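PDB 4HNZ: ATP-dependent protease subunit HslV from Trypanosoma brucei brucei, which forms the proteolytic double ring of the mitochondrial HslVU complex, a threonine protease that hydrolyses proteins recognised and unfolded by the HslU ATPase. Local coordinates for the interface of chains A and B. Sequence-based numbering; all coordinates share one arbitrary frame. Chains: chain A/B, HslVU complex proteolytic subunit, putative.

The interface of chains A and B. Residues chain A 129, 132-133, 135-137, 140, 151, 155; chain B 132-133, 135-137, 155.
The backbone carbonyl oxygen of B:Ala136, near the C-terminal end of helix 127-137, accepts a hydrogen bond across the interface from the side-chain amine NZ of A:Lys151, 2.9 Å away. The lysine chain bends at chi2 and chi4 to deliver NZ, which meets the oxygen from above the carbonyl plane at a C=O...N angle of 135°. The C-terminal end of a helix carries partial negative charge, which may favour a lysine there if it is protonated. Methyl CD2 of A:Leu137 packs against the same oxygen at 3.4 Å.

Around this bond two copies of helix 127-137 meet across a two-fold axis in the HslV dodecamer, close-packed through alanines, with CB of A:Ala136 4.0 Å from CB of B:Ala136. The small methyls may let each helix approach the other's backbone: CB of B:Ala132 lies 3.5 Å from the carbonyl O of A:Phe129. Helix 145-159 adds A:Ile155, whose CG1 stands anti to its carbonyl carbon (chi1 -70°). Its CD1 tip presses on the B:Ala136 backbone, 3.5 Å from CA, while the CG2 branch lies over B:Ala132. B:Arg135 crosses this isoleucine obliquely, its CB against CD1, then runs extended from CG to NE. At its far end guanidinium NH1 lies 2.8 Å from water 1, which is in turn 2.8 Å from the carbonyl O of A:Ile155; A:Arg135 NH1 and B:Ile155 O share water 2 in the same manner.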
loop_
_atom_site.group_PDB
_atom_site.type_symbol
_atom_site.label_atom_id
_atom_site.label_comp_id
_atom_site.label_asym_id
_atom_site.label_seq_id
_atom_site.Cartn_x
_atom_site.Cartn_y
_atom_site.Cartn_z
ATOM N N PHE A 129 -2.477 15.962 26.727
ATOM C CA PHE A 129 -2.884 17.342 26.944
ATOM C C PHE A 129 -3.142 17.561 28.425
ATOM O O PHE A 129 -2.781 18.578 28.990
ATOM C CB PHE A 129 -4.133 17.676 26.099
ATOM C CG PHE A 129 -4.019 17.216 24.694
ATOM C CD1 PHE A 129 -2.866 17.431 23.983
ATOM C CD2 PHE A 129 -5.092 16.632 24.041
ATOM C CE1 PHE A 129 -2.743 16.997 22.648
ATOM C CE2 PHE A 129 -4.994 16.224 22.716
ATOM C CZ PHE A 129 -3.802 16.395 22.010
ATOM N N ALA A 132 0.085 17.763 30.392
ATOM C CA ALA A 132 0.680 19.077 30.221
ATOM C C ALA A 132 -0.023 20.171 31.082
ATOM O O ALA A 132 0.618 20.965 31.765
ATOM C CB ALA A 132 0.667 19.484 28.745
ATOM N N ALA A 133 -1.330 20.182 31.071
ATOM C CA ALA A 133 -2.027 21.162 31.865
ATOM C C ALA A 133 -1.798 20.894 33.352
ATOM O O ALA A 133 -1.584 21.849 34.113
ATOM C CB ALA A 133 -3.513 21.161 31.540
ATOM N N ARG A 135 0.703 19.462 34.809
ATOM C CA ARG A 135 2.063 19.857 35.173
ATOM C C ARG A 135 2.240 21.326 35.380
ATOM O O ARG A 135 3.124 21.750 36.080
ATOM C CB ARG A 135 3.069 19.345 34.132
ATOM C CG ARG A 135 3.357 17.871 34.340
ATOM C CD ARG A 135 4.444 17.360 33.420
ATOM N NE ARG A 135 4.764 15.992 33.757
ATOM C CZ ARG A 135 5.426 15.152 32.960
ATOM N NH1 ARG A 135 5.812 15.516 31.745
ATOM N NH2 ARG A 135 5.667 13.902 33.377
ATOM N N ALA A 136 1.436 22.123 34.686
ATOM C CA ALA A 136 1.559 23.572 34.778
ATOM C C ALA A 136 1.077 24.038 36.121
ATOM O O ALA A 136 1.531 25.059 36.614
ATOM C CB ALA A 136 0.761 24.259 33.673
ATOM N N LEU A 137 0.154 23.276 36.694
ATOM C CA LEU A 137 -0.459 23.652 37.951
ATOM C C LEU A 137 0.083 22.917 39.188
ATOM O O LEU A 137 -0.235 23.306 40.287
ATOM C CB LEU A 137 -1.957 23.394 37.889
ATOM C CG LEU A 137 -2.729 24.214 36.860
ATOM C CD1 LEU A 137 -4.106 23.628 36.689
ATOM C CD2 LEU A 137 -2.823 25.659 37.242
ATOM N N VAL A 140 1.677 25.010 41.846
ATOM C CA VAL A 140 1.142 26.295 42.190
ATOM C C VAL A 140 0.165 26.354 43.363
ATOM O O VAL A 140 -0.747 25.534 43.533
ATOM C CB VAL A 140 0.572 27.156 40.988
ATOM C CG1 VAL A 140 0.753 26.515 39.652
ATOM C CG2 VAL A 140 -0.861 27.578 41.183
ATOM N N LYS A 151 -9.321 21.091 36.336
ATOM C CA LYS A 151 -8.904 22.099 35.400
ATOM C C LYS A 151 -8.223 21.429 34.185
ATOM O O LYS A 151 -8.439 21.823 33.046
ATOM C CB LYS A 151 -7.947 23.048 36.120
ATOM C CG LYS A 151 -8.333 24.515 36.110
ATOM C CD LYS A 151 -7.718 25.225 34.915
ATOM C CE LYS A 151 -7.839 26.742 35.025
ATOM N NZ LYS A 151 -6.730 27.316 35.882
ATOM N N ILE A 155 -9.462 21.396 30.154
ATOM C CA ILE A 155 -8.577 21.794 29.090
ATOM C C ILE A 155 -8.307 20.683 28.095
ATOM O O ILE A 155 -8.433 20.912 26.855
ATOM C CB ILE A 155 -7.239 22.346 29.648
ATOM C CG1 ILE A 155 -7.534 23.695 30.311
ATOM C CG2 ILE A 155 -6.194 22.506 28.550
ATOM C CD1 ILE A 155 -6.444 24.139 31.224
ATOM N N ALA B 132 -2.051 23.639 26.044
ATOM C CA ALA B 132 -2.746 23.118 27.175
ATOM C C ALA B 132 -2.130 23.709 28.485
ATOM O O ALA B 132 -2.846 24.074 29.437
ATOM C CB ALA B 132 -2.699 21.606 27.186
ATOM N N ALA B 133 -0.803 23.720 28.568
ATOM C CA ALA B 133 -0.174 24.192 29.791
ATOM C C ALA B 133 -0.426 25.697 29.967
ATOM O O ALA B 133 -0.766 26.144 31.050
ATOM C CB ALA B 133 1.286 23.895 29.740
ATOM N N ARG B 135 -2.987 27.369 28.875
ATOM C CA ARG B 135 -4.414 27.544 29.265
ATOM C C ARG B 135 -4.681 27.261 30.724
ATOM O O ARG B 135 -5.551 27.903 31.319
ATOM C CB ARG B 135 -5.346 26.685 28.448
ATOM C CG ARG B 135 -5.589 27.281 27.114
ATOM C CD ARG B 135 -6.658 26.539 26.335
ATOM N NE ARG B 135 -6.955 27.256 25.095
ATOM C CZ ARG B 135 -7.515 26.720 24.039
ATOM N NH1 ARG B 135 -7.824 25.426 24.009
ATOM N NH2 ARG B 135 -7.765 27.493 22.964
ATOM N N ALA B 136 -3.849 26.441 31.337
ATOM C CA ALA B 136 -4.004 26.184 32.759
ATOM C C ALA B 136 -3.589 27.375 33.620
ATOM O O ALA B 136 -4.074 27.573 34.722
ATOM C CB ALA B 136 -3.187 24.973 33.141
ATOM N N LEU B 137 -2.673 28.179 33.092
ATOM C CA LEU B 137 -2.142 29.312 33.832
ATOM C C LEU B 137 -2.723 30.654 33.442
ATOM O O LEU B 137 -2.429 31.664 34.105
ATOM C CB LEU B 137 -0.624 29.382 33.604
ATOM C CG LEU B 137 0.170 28.180 34.108
ATOM C CD1 LEU B 137 1.571 28.244 33.572
ATOM C CD2 LEU B 137 0.213 28.147 35.616
ATOM N N ILE B 155 7.259 22.691 29.835
ATOM C CA ILE B 155 6.422 21.528 29.892
ATOM C C ILE B 155 6.242 20.871 28.510
ATOM O O ILE B 155 6.403 19.664 28.368
ATOM C CB ILE B 155 5.109 21.885 30.504
ATOM C CG1 ILE B 155 5.328 22.142 31.993
ATOM C CG2 ILE B 155 4.083 20.775 30.312
ATOM C CD1 ILE B 155 4.147 22.882 32.634
HETATM O O HOH W 1 -8.256 23.631 26.151
HETATM O O HOH W 2 6.273 18.027 30.746
#